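Local coordinates for purine nucleoside phosphorylase YlmD (PDB 6T1B), which cleaves adenosine, inosine and S-methyl-5'-thioadenosine with phosphate to release the free purine base, and also deaminates adenosine, using a catalytic zinc ion, at residues W74-Q79 and L118-F123; E78-A83 and G106-Y111. All blocks are in the same frame, centred on the assembly; numbering follows the deposited sequence.

Contact 1 of 2, residues W74-Q79 and L118-F123; sequences WVCCEQ and LLALCF. With NOS (inosine), chain B.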
loop_
_atom_site.group_PDB
_atom_site.type_symbol
_atom_site.label_atom_id
_atom_site.label_comp_id
_atom_site.label_asym_id
_atom_site.label_seq_id
_atom_site.Cartn_x
_atom_site.Cartn_y
_atom_site.Cartn_z
ATOM N N TRP A 74 -14.382 7.301 1.109
ATOM C CA TRP A 74 -13.269 6.375 1.196
ATOM C C TRP A 74 -13.793 4.960 1.424
ATOM O O TRP A 74 -14.872 4.774 2.006
ATOM C CB TRP A 74 -12.340 6.713 2.357
ATOM C CG TRP A 74 -11.719 8.061 2.362
ATOM C CD1 TRP A 74 -11.996 9.142 1.577
ATOM C CD2 TRP A 74 -10.678 8.451 3.250
ATOM N NE1 TRP A 74 -11.174 10.204 1.937
ATOM C CE2 TRP A 74 -10.368 9.793 2.971
ATOM C CE3 TRP A 74 -9.968 7.790 4.255
ATOM C CZ2 TRP A 74 -9.379 10.479 3.679
ATOM C CZ3 TRP A 74 -9.016 8.491 4.968
ATOM C CH2 TRP A 74 -8.725 9.805 4.664
ATOM N N VAL A 75 -12.991 3.959 1.031
ATOM C CA VAL A 75 -13.262 2.557 1.340
ATOM C C VAL A 75 -11.994 1.950 1.913
ATOM O O VAL A 75 -10.930 2.054 1.301
ATOM C CB VAL A 75 -13.692 1.761 0.102
ATOM C CG1 VAL A 75 -14.021 0.336 0.508
ATOM C CG2 VAL A 75 -14.877 2.402 -0.588
ATOM N N CYS A 76 -12.117 1.328 3.085
ATOM C CA CYS A 76 -11.027 0.702 3.805
ATOM C C CYS A 76 -11.323 -0.785 3.961
ATOM O O CYS A 76 -12.477 -1.235 3.848
ATOM C CB CYS A 76 -10.889 1.343 5.191
ATOM S SG CYS A 76 -10.479 3.115 5.138
ATOM N N CYS A 77 -10.277 -1.535 4.287
ATOM C CA CYS A 77 -10.403 -2.966 4.527
ATOM C C CYS A 77 -9.678 -3.376 5.798
ATOM O O CYS A 77 -8.899 -2.621 6.377
ATOM C CB CYS A 77 -9.925 -3.779 3.324
ATOM S SG CYS A 77 -8.204 -3.576 2.854
ATOM N N GLU A 78 -9.992 -4.586 6.252
ATOM C CA GLU A 78 -9.529 -5.042 7.551
ATOM C C GLU A 78 -8.025 -5.213 7.595
ATOM O O GLU A 78 -7.418 -5.022 8.655
ATOM C CB GLU A 78 -10.189 -6.365 7.900
ATOM C CG GLU A 78 -9.904 -6.830 9.287
ATOM C CD GLU A 78 -10.614 -8.142 9.629
ATOM O OE1 GLU A 78 -10.444 -8.596 10.808
ATOM O OE2 GLU A 78 -11.343 -8.722 8.795
ATOM N N GLN A 79 -7.405 -5.621 6.489
ATOM C CA GLN A 79 -5.954 -5.836 6.396
ATOM C C GLN A 79 -5.473 -6.910 7.371
ATOM O O GLN A 79 -4.786 -6.642 8.357
ATOM C CB GLN A 79 -5.182 -4.523 6.540
ATOM C CG GLN A 79 -5.508 -3.532 5.440
ATOM C CD GLN A 79 -4.730 -2.230 5.503
ATOM O OE1 GLN A 79 -5.307 -1.151 5.471
ATOM N NE2 GLN A 79 -3.409 -2.334 5.530
ATOM N N LEU A 118 -12.369 6.503 -2.971
ATOM C CA LEU A 118 -10.969 6.559 -2.572
ATOM C C LEU A 118 -10.611 5.288 -1.829
ATOM O O LEU A 118 -11.042 5.084 -0.697
ATOM C CB LEU A 118 -10.675 7.794 -1.717
ATOM C CG LEU A 118 -9.177 8.068 -1.562
ATOM C CD1 LEU A 118 -8.560 8.631 -2.834
ATOM C CD2 LEU A 118 -8.883 8.969 -0.363
ATOM N N LEU A 119 -9.798 4.426 -2.441
ATOM C CA LEU A 119 -9.299 3.250 -1.754
ATOM C C LEU A 119 -8.256 3.724 -0.759
ATOM O O LEU A 119 -7.379 4.527 -1.114
ATOM C CB LEU A 119 -8.665 2.284 -2.753
ATOM C CG LEU A 119 -9.577 1.946 -3.948
ATOM C CD1 LEU A 119 -8.824 0.990 -4.864
ATOM C CD2 LEU A 119 -10.887 1.389 -3.551
ATOM N N ALA A 120 -8.299 3.212 0.466
ATOM C CA ALA A 120 -7.484 3.762 1.539
ATOM C C ALA A 120 -7.026 2.623 2.441
ATOM O O ALA A 120 -7.849 1.995 3.121
ATOM C CB ALA A 120 -8.301 4.804 2.306
ATOM N N LEU A 121 -5.706 2.374 2.465
ATOM C CA LEU A 121 -5.103 1.304 3.246
ATOM C C LEU A 121 -3.966 1.865 4.114
ATOM O O LEU A 121 -3.311 2.843 3.731
ATOM C CB LEU A 121 -4.578 0.171 2.345
ATOM C CG LEU A 121 -5.615 -0.841 1.852
ATOM C CD1 LEU A 121 -6.608 -0.387 0.796
ATOM C CD2 LEU A 121 -4.887 -2.097 1.351
ATOM N N CYS A 122 -3.750 1.235 5.267
ATOM C CA CYS A 122 -2.793 1.712 6.246
ATOM C C CYS A 122 -1.479 0.959 6.179
ATOM O O CYS A 122 -1.482 -0.264 5.955
ATOM C CB CYS A 122 -3.379 1.521 7.641
ATOM S SG CYS A 122 -4.669 2.704 8.072
ATOM N N PHE A 123 -0.372 1.675 6.435
ATOM C CA PHE A 123 0.965 1.136 6.264
ATOM C C PHE A 123 1.923 1.711 7.297
ATOM O O PHE A 123 1.855 2.895 7.634
ATOM C CB PHE A 123 1.511 1.494 4.879
ATOM C CG PHE A 123 0.814 0.770 3.804
ATOM C CD1 PHE A 123 1.246 -0.486 3.428
ATOM C CD2 PHE A 123 -0.335 1.277 3.246
ATOM C CE1 PHE A 123 0.566 -1.210 2.464
ATOM C CE2 PHE A 123 -1.022 0.547 2.281
ATOM C CZ PHE A 123 -0.573 -0.696 1.904
HETATM N N9 NOS B . -4.029 -1.475 11.490
HETATM C C4 NOS B . -4.919 -1.136 10.541
HETATM N N3 NOS B . -5.289 -1.724 9.231
HETATM C C2 NOS B . -6.341 -1.123 8.460
HETATM N N1 NOS B . -7.043 0.038 8.929
HETATM C C6 NOS B . -6.732 0.640 10.169
HETATM O O6 NOS B . -7.347 1.617 10.499
HETATM C C5 NOS B . -5.598 -0.023 10.977
HETATM N N7 NOS B . -5.083 0.318 12.117
HETATM C C8 NOS B . -4.137 -0.555 12.455
HETATM C "C5'" NOS B . -1.496 -2.626 8.211
HETATM O "O5'" NOS B . -0.153 -2.347 7.825
HETATM C "C4'" NOS B . -1.555 -3.159 9.620
HETATM O "O4'" NOS B . -2.062 -2.114 10.480
HETATM C "C1'" NOS B . -3.112 -2.611 11.284
HETATM C "C2'" NOS B . -3.673 -3.831 10.560
HETATM O "O2'" NOS B . -4.223 -4.751 11.492
HETATM C "C3'" NOS B . -2.444 -4.385 9.837
HETATM O "O3'" NOS B . -1.761 -5.313 10.696
HETATM O O HOH W 1 -7.876 -0.107 4.910
#
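Leu118 begins the contact by laying its CD2 methyl over one face of the Trp74 indole, 3.6 Å from the centroid of the five-membered ring and 16° off its normal. The two side chains run side by side in the same direction, and the indole NE1 is spent on the carbonyl of Phe69. The backbone of Leu118 also takes part, its O accepting a bond from Val75 N at 2.8 Å. Leu119 pairs with Val75 in parallel register, both side chains on the sheet face opposite to that of Trp74 and Leu118. At Ala120 the amide N returns a bond to Val75 O (3.0 Å), while CB lies 3.9 Å from Trp74 CE3. Beyond this point the backbones separate, and a water bridges the two segments: it accepts from Cys77 N and lies 2.8 Å from both Ala120 O and Gln79 OE1. Leu121 packs CG and CD2 against Cys77 SG. Cys122 is then gripped through both backbone polar atoms by the Gln79 carboxamide. Its N-H points nearly straight (169°) at an in-plane lone pair of Gln79 OE1, and Gln79 NE2 donates at 2.9 Å to Cys122 O. With CD anti to CB (chi2 -178°), the Gln79 chain runs out extended and its amide reaches Cys122, where it continues the strand pairing through a side chain. Cys122 O also accepts from inosine O5', and Cys122 SG lies 3.6 Å from C6 of the purine. The arrangement is a parallel edge-strand pairing of a mixed six-stranded sheet that opens into the inosine pocket of this YfiH/LACC1-family enzyme.

Contact 2 of 2, residues E78-A83 and G106-Y111; sequences EQVHGA and GVDGLY. With NOS (inosine), chain B.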
loop_
_atom_site.group_PDB
_atom_site.type_symbol
_atom_site.label_atom_id
_atom_site.label_comp_id
_atom_site.label_asym_id
_atom_site.label_seq_id
_atom_site.Cartn_x
_atom_site.Cartn_y
_atom_site.Cartn_z
ATOM N N GLU A 78 -9.992 -4.586 6.252
ATOM C CA GLU A 78 -9.529 -5.042 7.551
ATOM C C GLU A 78 -8.025 -5.213 7.595
ATOM O O GLU A 78 -7.418 -5.022 8.655
ATOM C CB GLU A 78 -10.189 -6.365 7.900
ATOM C CG GLU A 78 -9.904 -6.830 9.287
ATOM C CD GLU A 78 -10.614 -8.142 9.629
ATOM O OE1 GLU A 78 -10.444 -8.596 10.808
ATOM O OE2 GLU A 78 -11.343 -8.722 8.795
ATOM N N GLN A 79 -7.405 -5.621 6.489
ATOM C CA GLN A 79 -5.954 -5.836 6.396
ATOM C C GLN A 79 -5.473 -6.910 7.371
ATOM O O GLN A 79 -4.786 -6.642 8.357
ATOM C CB GLN A 79 -5.182 -4.523 6.540
ATOM C CG GLN A 79 -5.508 -3.532 5.440
ATOM C CD GLN A 79 -4.730 -2.230 5.503
ATOM O OE1 GLN A 79 -5.307 -1.151 5.471
ATOM N NE2 GLN A 79 -3.409 -2.334 5.530
ATOM N N VAL A 80 -5.809 -8.153 7.026
ATOM C CA VAL A 80 -5.514 -9.298 7.872
ATOM C C VAL A 80 -4.198 -9.985 7.551
ATOM O O VAL A 80 -3.914 -11.059 8.100
ATOM C CB VAL A 80 -6.672 -10.321 7.857
ATOM C CG1 VAL A 80 -7.936 -9.659 8.376
ATOM C CG2 VAL A 80 -6.861 -10.926 6.466
ATOM N N HIS A 81 -3.381 -9.362 6.692
ATOM C CA HIS A 81 -2.101 -9.943 6.259
ATOM C C HIS A 81 -2.273 -11.239 5.487
ATOM O O HIS A 81 -1.448 -12.151 5.554
ATOM C CB HIS A 81 -1.115 -10.106 7.421
ATOM C CG HIS A 81 -0.449 -8.838 7.802
ATOM N ND1 HIS A 81 -0.995 -7.953 8.705
ATOM C CD2 HIS A 81 0.706 -8.270 7.366
ATOM C CE1 HIS A 81 -0.195 -6.909 8.833
ATOM N NE2 HIS A 81 0.838 -7.076 8.031
ATOM N N GLY A 82 -3.374 -11.325 4.751
ATOM C CA GLY A 82 -3.572 -12.334 3.765
ATOM C C GLY A 82 -3.407 -11.798 2.352
ATOM O O GLY A 82 -2.850 -10.718 2.120
ATOM N N ALA A 83 -3.908 -12.572 1.397
ATOM C CA ALA A 83 -3.752 -12.235 -0.013
ATOM C C ALA A 83 -5.086 -12.064 -0.724
ATOM O O ALA A 83 -5.135 -12.127 -1.959
ATOM C CB ALA A 83 -2.876 -13.267 -0.714
ATOM N N GLY A 106 -11.624 -9.170 5.973
ATOM C CA GLY A 106 -10.879 -10.333 5.530
ATOM C C GLY A 106 -10.018 -10.124 4.303
ATOM O O GLY A 106 -9.562 -11.116 3.722
ATOM N N VAL A 107 -9.805 -8.888 3.868
ATOM C CA VAL A 107 -9.035 -8.653 2.660
ATOM C C VAL A 107 -7.926 -7.646 2.926
ATOM O O VAL A 107 -8.000 -6.821 3.844
ATOM C CB VAL A 107 -9.886 -8.233 1.438
ATOM C CG1 VAL A 107 -11.061 -9.157 1.213
ATOM C CG2 VAL A 107 -10.355 -6.813 1.557
ATOM N N ASP A 108 -6.921 -7.685 2.049
ATOM C CA ASP A 108 -5.750 -6.850 2.102
ATOM C C ASP A 108 -5.547 -6.050 0.824
ATOM O O ASP A 108 -4.537 -5.352 0.703
ATOM C CB ASP A 108 -4.507 -7.699 2.422
ATOM C CG ASP A 108 -4.483 -8.099 3.880
ATOM O OD1 ASP A 108 -5.223 -9.057 4.217
ATOM O OD2 ASP A 108 -3.792 -7.376 4.637
ATOM N N GLY A 109 -6.474 -6.117 -0.107
ATOM C CA GLY A 109 -6.410 -5.250 -1.259
ATOM C C GLY A 109 -7.808 -4.955 -1.745
ATOM O O GLY A 109 -8.755 -5.707 -1.495
ATOM N N LEU A 110 -7.913 -3.852 -2.482
ATOM C CA LEU A 110 -9.179 -3.388 -3.010
ATOM C C LEU A 110 -8.947 -2.889 -4.426
ATOM O O LEU A 110 -7.846 -2.435 -4.757
ATOM C CB LEU A 110 -9.734 -2.201 -2.217
ATOM C CG LEU A 110 -10.036 -2.456 -0.752
ATOM C CD1 LEU A 110 -10.383 -1.163 -0.039
ATOM C CD2 LEU A 110 -11.116 -3.499 -0.603
ATOM N N TYR A 111 -9.988 -2.943 -5.251
ATOM C CA TYR A 111 -9.907 -2.245 -6.526
ATOM C C TYR A 111 -11.279 -1.730 -6.913
ATOM O O TYR A 111 -12.298 -2.215 -6.417
ATOM C CB TYR A 111 -9.320 -3.088 -7.656
ATOM C CG TYR A 111 -10.135 -4.240 -8.180
ATOM C CD1 TYR A 111 -10.966 -4.084 -9.281
ATOM C CD2 TYR A 111 -10.004 -5.504 -7.631
ATOM C CE1 TYR A 111 -11.668 -5.153 -9.802
ATOM C CE2 TYR A 111 -10.701 -6.564 -8.154
ATOM C CZ TYR A 111 -11.523 -6.392 -9.224
ATOM O OH TYR A 111 -12.203 -7.480 -9.731
HETATM N N9 NOS B . -4.029 -1.475 11.490
HETATM C C4 NOS B . -4.919 -1.136 10.541
HETATM N N3 NOS B . -5.289 -1.724 9.231
HETATM C C2 NOS B . -6.341 -1.123 8.460
HETATM N N1 NOS B . -7.043 0.038 8.929
HETATM C C6 NOS B . -6.732 0.640 10.169
HETATM O O6 NOS B . -7.347 1.617 10.499
HETATM C C5 NOS B . -5.598 -0.023 10.977
HETATM N N7 NOS B . -5.083 0.318 12.117
HETATM C C8 NOS B . -4.137 -0.555 12.455
HETATM C "C5'" NOS B . -1.496 -2.626 8.211
HETATM O "O5'" NOS B . -0.153 -2.347 7.825
HETATM C "C4'" NOS B . -1.555 -3.159 9.620
HETATM O "O4'" NOS B . -2.062 -2.114 10.480
HETATM C "C1'" NOS B . -3.112 -2.611 11.284
HETATM C "C2'" NOS B . -3.673 -3.831 10.560
HETATM O "O2'" NOS B . -4.223 -4.751 11.492
HETATM C "C3'" NOS B . -2.444 -4.385 9.837
HETATM O "O3'" NOS B . -1.761 -5.313 10.696
#
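Glu78 and Gly106 start a close passage of two backbones, which narrows to 4.4 Å between the CA atoms of Gln79 and Asp108 and is joined there by Gln79 N donating to Val107 O at 3.0 Å. This is the zinc-bearing loop of the catalytic site, an irregular turn held by an aspartate that gathers successive backbone amides, and its His81 is a ligand of the catalytic zinc together with Cys126 and His143. The Glu78 chain is fully extended, CG anti to the backbone N (chi1 -173°), and OE2 accepts from Gly106 N on the anti side of the carboxylate. Gly106 itself has positive phi, a conformation that favours glycine. Val80 crosses Asp108 at about a right angle, its CG2 methyl 3.4 Å from OD1. The carboxylate of Asp108 reaches into the turn and takes three N-H groups. His81 N meets OD2 on the syn side at 2.9 Å; Val80 N makes a weak bond to OD1. OD2 is also hydrogen-bonded to His143 ND1, so Asp108 is a second-shell residue that touches both zinc-ligand histidines, the ring of His143 and the backbone N of His81, and probably helps to position them. His81 CB points away from segment 106-111, and the imidazole binds the zinc, with CE1 2.9 Å from inosine O3', which lies at the ring edge and in its plane. The last of the three amides, Gly82 N, approaches Asp108 OD1 from above the carboxylate plane, 3.0 Å away and 70° out of it.

Contacts 1 and 2 lie about 9 Å apart between centres and share Glu78 and Gln79, which lie in the loop between strands 74-75 and 85-87. Along the chain, 74-83 comes first, then 106-111, then 118-123, so one continuous stretch meets two later ones in turn. Strand 118-123 belongs to one six-stranded mixed sheet and strand 109-112 to the other, and the contacts touch where these meet: Leu121 CD2 lies 3.3 Å from Asp108 O, and Leu110 CD1 3.5 Å from Val75 O. Both reach the same inosine, and contact 2 holds the zinc ligand His81, so the junction of the two sheets lies beside the nucleoside and the catalytic zinc.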